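Local coordinates for 2-hydroxychromene-2-carboxylate isomerase (Pseudomonas putida, PDB 2IMF), which catalyses the reversible, glutathione-dependent isomerization of 2-hydroxychromene-2-carboxylate to trans-o-hydroxybenzylidenepyruvate in naphthalene breakdown, as a kappa-class glutathione transferase, at residues P77-M89 with V113-P126. Residues are numbered along the deposited sequence; the frame is centred on the assembly and turned at random. Where two conformers were deposited one is given.
With TOM (4-(2-methoxyphenyl)-2-oxobut-3-enoic acid), chain F.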
loop_
_atom_site.group_PDB
_atom_site.type_symbol
_atom_site.label_atom_id
_atom_site.label_comp_id
_atom_site.label_asym_id
_atom_site.label_seq_id
_atom_site.Cartn_x
_atom_site.Cartn_y
_atom_site.Cartn_z
ATOM N N PRO A 77 14.908 8.326 11.905
ATOM C CA PRO A 77 15.028 6.971 12.429
ATOM C C PRO A 77 13.645 6.343 12.448
ATOM O O PRO A 77 12.628 7.037 12.546
ATOM C CB PRO A 77 15.493 7.212 13.895
ATOM C CG PRO A 77 15.055 8.531 14.224
ATOM C CD PRO A 77 15.135 9.344 12.960
ATOM N N LEU A 78 13.638 5.038 12.491
ATOM C CA LEU A 78 12.371 4.354 12.756
ATOM C C LEU A 78 12.788 3.131 13.496
ATOM O O LEU A 78 13.518 2.217 12.991
ATOM C CB LEU A 78 11.649 4.004 11.428
ATOM C CG LEU A 78 10.204 3.476 11.591
ATOM C CD1 LEU A 78 9.459 3.844 10.277
ATOM C CD2 LEU A 78 10.095 1.980 11.922
ATOM N N VAL A 79 12.303 3.030 14.739
ATOM C CA VAL A 79 12.688 1.950 15.645
ATOM C C VAL A 79 11.424 1.323 16.236
ATOM O O VAL A 79 10.610 2.056 16.797
ATOM C CB VAL A 79 13.560 2.492 16.774
ATOM C CG1 VAL A 79 13.927 1.366 17.771
ATOM C CG2 VAL A 79 14.757 3.247 16.171
ATOM N N PHE A 80 11.181 0.021 16.072
ATOM C CA PHE A 80 10.028 -0.652 16.613
ATOM C C PHE A 80 10.045 -0.608 18.129
ATOM O O PHE A 80 11.012 -1.021 18.793
ATOM C CB PHE A 80 9.959 -2.093 16.148
ATOM C CG PHE A 80 9.241 -2.253 14.827
ATOM C CD1 PHE A 80 9.797 -1.763 13.651
ATOM C CD2 PHE A 80 8.006 -2.854 14.799
ATOM C CE1 PHE A 80 9.106 -1.866 12.447
ATOM C CE2 PHE A 80 7.315 -2.987 13.628
ATOM C CZ PHE A 80 7.861 -2.472 12.441
ATOM N N PRO A 81 8.908 -0.186 18.704
ATOM C CA PRO A 81 8.756 -0.328 20.158
ATOM C C PRO A 81 8.435 -1.778 20.524
ATOM O O PRO A 81 8.110 -2.578 19.644
ATOM C CB PRO A 81 7.545 0.579 20.449
ATOM C CG PRO A 81 6.655 0.382 19.243
ATOM C CD PRO A 81 7.688 0.378 18.069
ATOM N N ALA A 82 8.454 -2.085 21.850
ATOM C CA ALA A 82 8.295 -3.466 22.295
ATOM C C ALA A 82 6.863 -3.939 22.223
ATOM O O ALA A 82 6.559 -5.155 22.280
ATOM C CB ALA A 82 8.847 -3.587 23.699
ATOM N N ASN A 83 5.922 -3.010 22.101
ATOM C CA ASN A 83 4.549 -3.373 21.979
ATOM C C ASN A 83 3.759 -2.279 21.259
ATOM O O ASN A 83 4.349 -1.218 20.989
ATOM C CB ASN A 83 3.878 -3.692 23.350
ATOM C CG ASN A 83 3.787 -2.498 24.277
ATOM O OD1 ASN A 83 3.121 -1.509 23.933
ATOM N ND2 ASN A 83 4.426 -2.574 25.463
ATOM N N TYR A 84 2.500 -2.567 20.974
ATOM C CA TYR A 84 1.618 -1.661 20.198
ATOM C C TYR A 84 0.441 -1.179 21.035
ATOM O O TYR A 84 -0.630 -0.871 20.505
ATOM C CB TYR A 84 1.101 -2.407 18.962
ATOM C CG TYR A 84 2.191 -2.956 18.127
ATOM C CD1 TYR A 84 3.143 -2.122 17.595
ATOM C CD2 TYR A 84 2.292 -4.316 17.863
ATOM C CE1 TYR A 84 4.159 -2.613 16.775
ATOM C CE2 TYR A 84 3.313 -4.835 17.033
ATOM C CZ TYR A 84 4.247 -3.975 16.542
ATOM O OH TYR A 84 5.236 -4.488 15.732
ATOM N N ASN A 85 0.660 -1.053 22.358
ATOM C CA ASN A 85 -0.414 -0.658 23.264
ATOM C C ASN A 85 -0.549 0.872 23.350
ATOM O O ASN A 85 -0.203 1.513 24.340
ATOM C CB ASN A 85 -0.178 -1.233 24.668
ATOM C CG ASN A 85 -0.100 -2.757 24.634
ATOM O OD1 ASN A 85 -0.722 -3.390 23.787
ATOM N ND2 ASN A 85 0.725 -3.340 25.505
ATOM N N SER A 86 -1.158 1.412 22.302
ATOM C CA SER A 86 -1.229 2.843 22.062
ATOM C C SER A 86 -2.447 3.507 22.671
ATOM O O SER A 86 -2.582 4.713 22.525
ATOM C CB SER A 86 -1.291 3.046 20.543
ATOM O OG SER A 86 -2.386 2.266 20.045
ATOM N N ARG A 87 -3.296 2.793 23.415
ATOM C CA ARG A 87 -4.547 3.418 23.854
ATOM C C ARG A 87 -4.335 4.634 24.721
ATOM O O ARG A 87 -4.971 5.678 24.492
ATOM C CB ARG A 87 -5.330 2.397 24.673
ATOM C CG ARG A 87 -6.650 2.974 25.264
ATOM C CD ARG A 87 -7.509 1.949 26.083
ATOM N NE ARG A 87 -7.459 0.563 25.626
ATOM C CZ ARG A 87 -8.070 0.056 24.550
ATOM N NH1 ARG A 87 -8.795 0.828 23.742
ATOM N NH2 ARG A 87 -7.934 -1.244 24.271
ATOM N N ARG A 88 -3.452 4.569 25.715
ATOM C CA ARG A 88 -3.276 5.693 26.628
ATOM C C ARG A 88 -2.806 6.946 25.909
ATOM O O ARG A 88 -3.321 8.046 26.128
ATOM C CB ARG A 88 -2.312 5.284 27.766
ATOM C CG ARG A 88 -1.669 6.439 28.555
ATOM C CD ARG A 88 -1.210 6.058 29.998
ATOM N NE ARG A 88 -0.063 5.142 30.053
ATOM C CZ ARG A 88 0.143 4.219 30.989
ATOM N NH1 ARG A 88 -0.710 4.046 31.998
ATOM N NH2 ARG A 88 1.216 3.448 30.915
ATOM N N MET A 89 -1.778 6.790 25.036
ATOM C CA MET A 89 -1.284 7.952 24.348
ATOM C C MET A 89 -2.269 8.482 23.309
ATOM O O MET A 89 -2.270 9.699 23.044
ATOM C CB MET A 89 0.152 7.830 23.812
ATOM C CG MET A 89 1.190 7.399 24.870
ATOM S SD MET A 89 1.276 8.388 26.362
ATOM C CE MET A 89 2.012 9.895 25.762
ATOM N N VAL A 113 7.785 7.038 20.374
ATOM C CA VAL A 113 7.396 5.642 20.165
ATOM C C VAL A 113 8.063 5.055 18.920
ATOM O O VAL A 113 8.692 4.013 19.010
ATOM C CB VAL A 113 5.829 5.535 20.046
ATOM C CG1 VAL A 113 5.405 4.083 19.699
ATOM C CG2 VAL A 113 5.152 5.969 21.354
ATOM N N TRP A 114 8.070 5.761 17.791
ATOM C CA TRP A 114 8.553 5.175 16.569
ATOM C C TRP A 114 9.898 5.741 16.166
ATOM O O TRP A 114 10.585 5.104 15.367
ATOM C CB TRP A 114 7.484 5.312 15.450
ATOM C CG TRP A 114 6.446 4.398 15.568
ATOM C CD1 TRP A 114 5.190 4.620 16.072
ATOM C CD2 TRP A 114 6.528 3.000 15.288
ATOM N NE1 TRP A 114 4.474 3.432 16.119
ATOM C CE2 TRP A 114 5.301 2.419 15.630
ATOM C CE3 TRP A 114 7.548 2.174 14.778
ATOM C CZ2 TRP A 114 5.027 1.061 15.421
ATOM C CZ3 TRP A 114 7.297 0.869 14.555
ATOM C CH2 TRP A 114 6.044 0.300 14.895
ATOM N N GLY A 115 10.277 6.905 16.640
ATOM C CA GLY A 115 11.629 7.419 16.382
ATOM C C GLY A 115 12.639 6.784 17.303
ATOM O O GLY A 115 13.775 6.474 16.880
ATOM N N GLU A 116 12.283 6.621 18.572
ATOM C CA GLU A 116 13.154 5.999 19.601
ATOM C C GLU A 116 12.776 4.605 20.022
ATOM O O GLU A 116 13.554 3.946 20.724
ATOM C CB GLU A 116 13.182 6.907 20.829
ATOM C CG GLU A 116 13.764 8.269 20.579
ATOM C CD GLU A 116 13.888 9.017 21.875
ATOM O OE1 GLU A 116 14.632 8.561 22.752
ATOM O OE2 GLU A 116 13.213 10.029 22.065
ATOM N N GLY A 117 11.623 4.115 19.630
ATOM C CA GLY A 117 11.241 2.790 20.047
ATOM C C GLY A 117 10.779 2.671 21.498
ATOM O O GLY A 117 10.849 1.559 22.064
ATOM N N ILE A 118 10.296 3.764 22.078
ATOM C CA ILE A 118 9.801 3.724 23.452
ATOM C C ILE A 118 8.405 3.068 23.513
ATOM O O ILE A 118 7.534 3.410 22.714
ATOM C CB ILE A 118 9.768 5.143 24.039
ATOM C CG1 ILE A 118 11.201 5.690 24.163
ATOM C CG2 ILE A 118 9.144 5.082 25.416
ATOM C CD1 ILE A 118 11.214 7.191 24.508
ATOM N N ALA A 119 8.151 2.097 24.386
ATOM C CA ALA A 119 6.907 1.448 24.415
ATOM C C ALA A 119 5.810 2.466 24.696
ATOM O O ALA A 119 5.916 3.216 25.660
ATOM C CB ALA A 119 6.922 0.349 25.524
ATOM N N PRO A 120 4.699 2.406 23.963
ATOM C CA PRO A 120 3.699 3.448 24.142
ATOM C C PRO A 120 2.915 3.356 25.467
ATOM O O PRO A 120 2.298 4.342 25.886
ATOM C CB PRO A 120 2.775 3.259 22.918
ATOM C CG PRO A 120 2.941 1.795 22.522
ATOM C CD PRO A 120 4.374 1.496 22.834
ATOM N N ASP A 121 2.994 2.192 26.134
ATOM C CA ASP A 121 2.415 2.024 27.438
ATOM C C ASP A 121 3.422 2.141 28.564
ATOM O O ASP A 121 3.047 1.858 29.745
ATOM C CB ASP A 121 1.622 0.705 27.504
ATOM C CG ASP A 121 2.506 -0.527 27.413
ATOM O OD1 ASP A 121 3.730 -0.374 27.161
ATOM O OD2 ASP A 121 1.913 -1.660 27.562
ATOM N N LEU A 122 4.640 2.656 28.274
ATOM C CA LEU A 122 5.586 2.924 29.349
ATOM C C LEU A 122 4.924 3.780 30.429
ATOM O O LEU A 122 4.393 4.880 30.140
ATOM C CB LEU A 122 6.817 3.606 28.725
ATOM C CG LEU A 122 7.836 4.071 29.774
ATOM C CD1 LEU A 122 8.506 2.871 30.484
ATOM C CD2 LEU A 122 8.884 4.964 29.134
ATOM N N GLU A 123 5.031 3.403 31.713
ATOM C CA GLU A 123 4.270 4.066 32.748
ATOM C C GLU A 123 4.712 5.522 32.939
ATOM O O GLU A 123 3.883 6.393 33.246
ATOM C CB GLU A 123 4.436 3.291 34.061
ATOM C CG GLU A 123 3.445 2.123 34.145
ATOM C CD GLU A 123 2.119 2.530 34.811
ATOM O OE1 GLU A 123 2.069 2.586 36.063
ATOM O OE2 GLU A 123 1.131 2.822 34.085
ATOM N N SER A 124 5.980 5.792 32.663
ATOM C CA SER A 124 6.507 7.139 32.798
ATOM C C SER A 124 6.341 7.968 31.547
ATOM O O SER A 124 6.780 9.154 31.518
ATOM C CB SER A 124 7.986 7.124 33.186
ATOM O OG SER A 124 8.662 6.215 32.334
ATOM N N LEU A 125 5.841 7.403 30.452
ATOM C CA LEU A 125 5.774 8.239 29.226
ATOM C C LEU A 125 4.837 9.468 29.346
ATOM O O LEU A 125 5.291 10.534 28.873
ATOM C CB LEU A 125 5.439 7.363 27.997
ATOM C CG LEU A 125 5.403 8.050 26.638
ATOM C CD1 LEU A 125 6.796 8.626 26.249
ATOM C CD2 LEU A 125 4.988 6.963 25.616
ATOM N N PRO A 126 3.680 9.375 30.025
ATOM C CA PRO A 126 2.925 10.608 30.191
ATOM C C PRO A 126 3.760 11.682 30.889
ATOM O O PRO A 126 3.690 12.865 30.476
ATOM C CB PRO A 126 1.728 10.135 31.012
ATOM C CG PRO A 126 1.532 8.744 30.544
ATOM C CD PRO A 126 2.934 8.182 30.480
HETATM O O8 TOM F . -0.727 -4.634 11.200
HETATM C C9 TOM F . -1.413 -3.716 11.636
HETATM C C10 TOM F . -2.667 -3.891 12.323
HETATM O O11 TOM F . -3.641 -4.183 11.588
HETATM O O10 TOM F . -2.740 -3.663 13.548
HETATM C C8 TOM F . -1.075 -2.272 11.427
HETATM C C7 TOM F . -0.036 -1.813 10.769
HETATM C C1 TOM F . 1.400 -2.212 11.043
HETATM C C6 TOM F . 2.168 -2.427 9.916
HETATM C C5 TOM F . 3.495 -2.823 10.059
HETATM C C4 TOM F . 4.035 -2.921 11.353
HETATM C C3 TOM F . 3.282 -2.694 12.485
HETATM C C2 TOM F . 1.937 -2.322 12.303
HETATM O O2 TOM F . 1.114 -2.047 13.341
HETATM C C11 TOM F . 1.814 -1.901 14.579
HETATM O O HOH W 1 12.349 -0.525 21.036
HETATM O O HOH W 2 9.994 -0.443 23.659
HETATM O O HOH W 3 -0.309 4.276 24.941
HETATM O O HOH W 4 2.151 5.316 28.533
#
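Trp114, at the end of helix 99-115, meets Phe80, Pro81 and Tyr84 beside the substrate pocket, where two loops within the helical part of this DsbA-like thioredoxin fold run together. With Phe80 the indole makes an edge-to-face stack: its six-membered ring comes edge-on over the phenyl face, centroids 4.8 Å apart and planes at 80°. Pro81 CD sits over a face of the same indole ring in a CH-pi contact, 3.5 Å from its centroid. Trp114 CH2 reaches the edge of Tyr84, and one face of that tyrosine ring carries the ligand methoxy carbon C11, 3.3 Å from Tyr84 CE1. Trp114 NE1 is hydrogen-bonded to Phe9 O.

Val79 N donates to Trp114 O at 2.8 Å, and a water donates to both Phe80 O and Gly117 O; Asn83 O, buried against Pro120 CD, has no polar partner.

Farther along, Asn83 CG lies between its backbone N and carbonyl carbon (chi1 65°), placing the amide between Asn85 N and the Asp121 carboxylate. Asn83 ND2 donates to Asp121 OD1 at 2.9 Å, on the syn side but tilted out of the carboxylate plane, while Asn85 ND2 approaches Asp121 OD2 from above that plane. Asn83 OD1 accepts from Asn85 N, closing an Asx turn; replacing Asn83 by an alanine would probably leave Asp121 OD1 without its amide donor and Asn85 N without this acceptor. Past Asp121, Arg88 NH1 forms a salt bridge with Glu123 OE2.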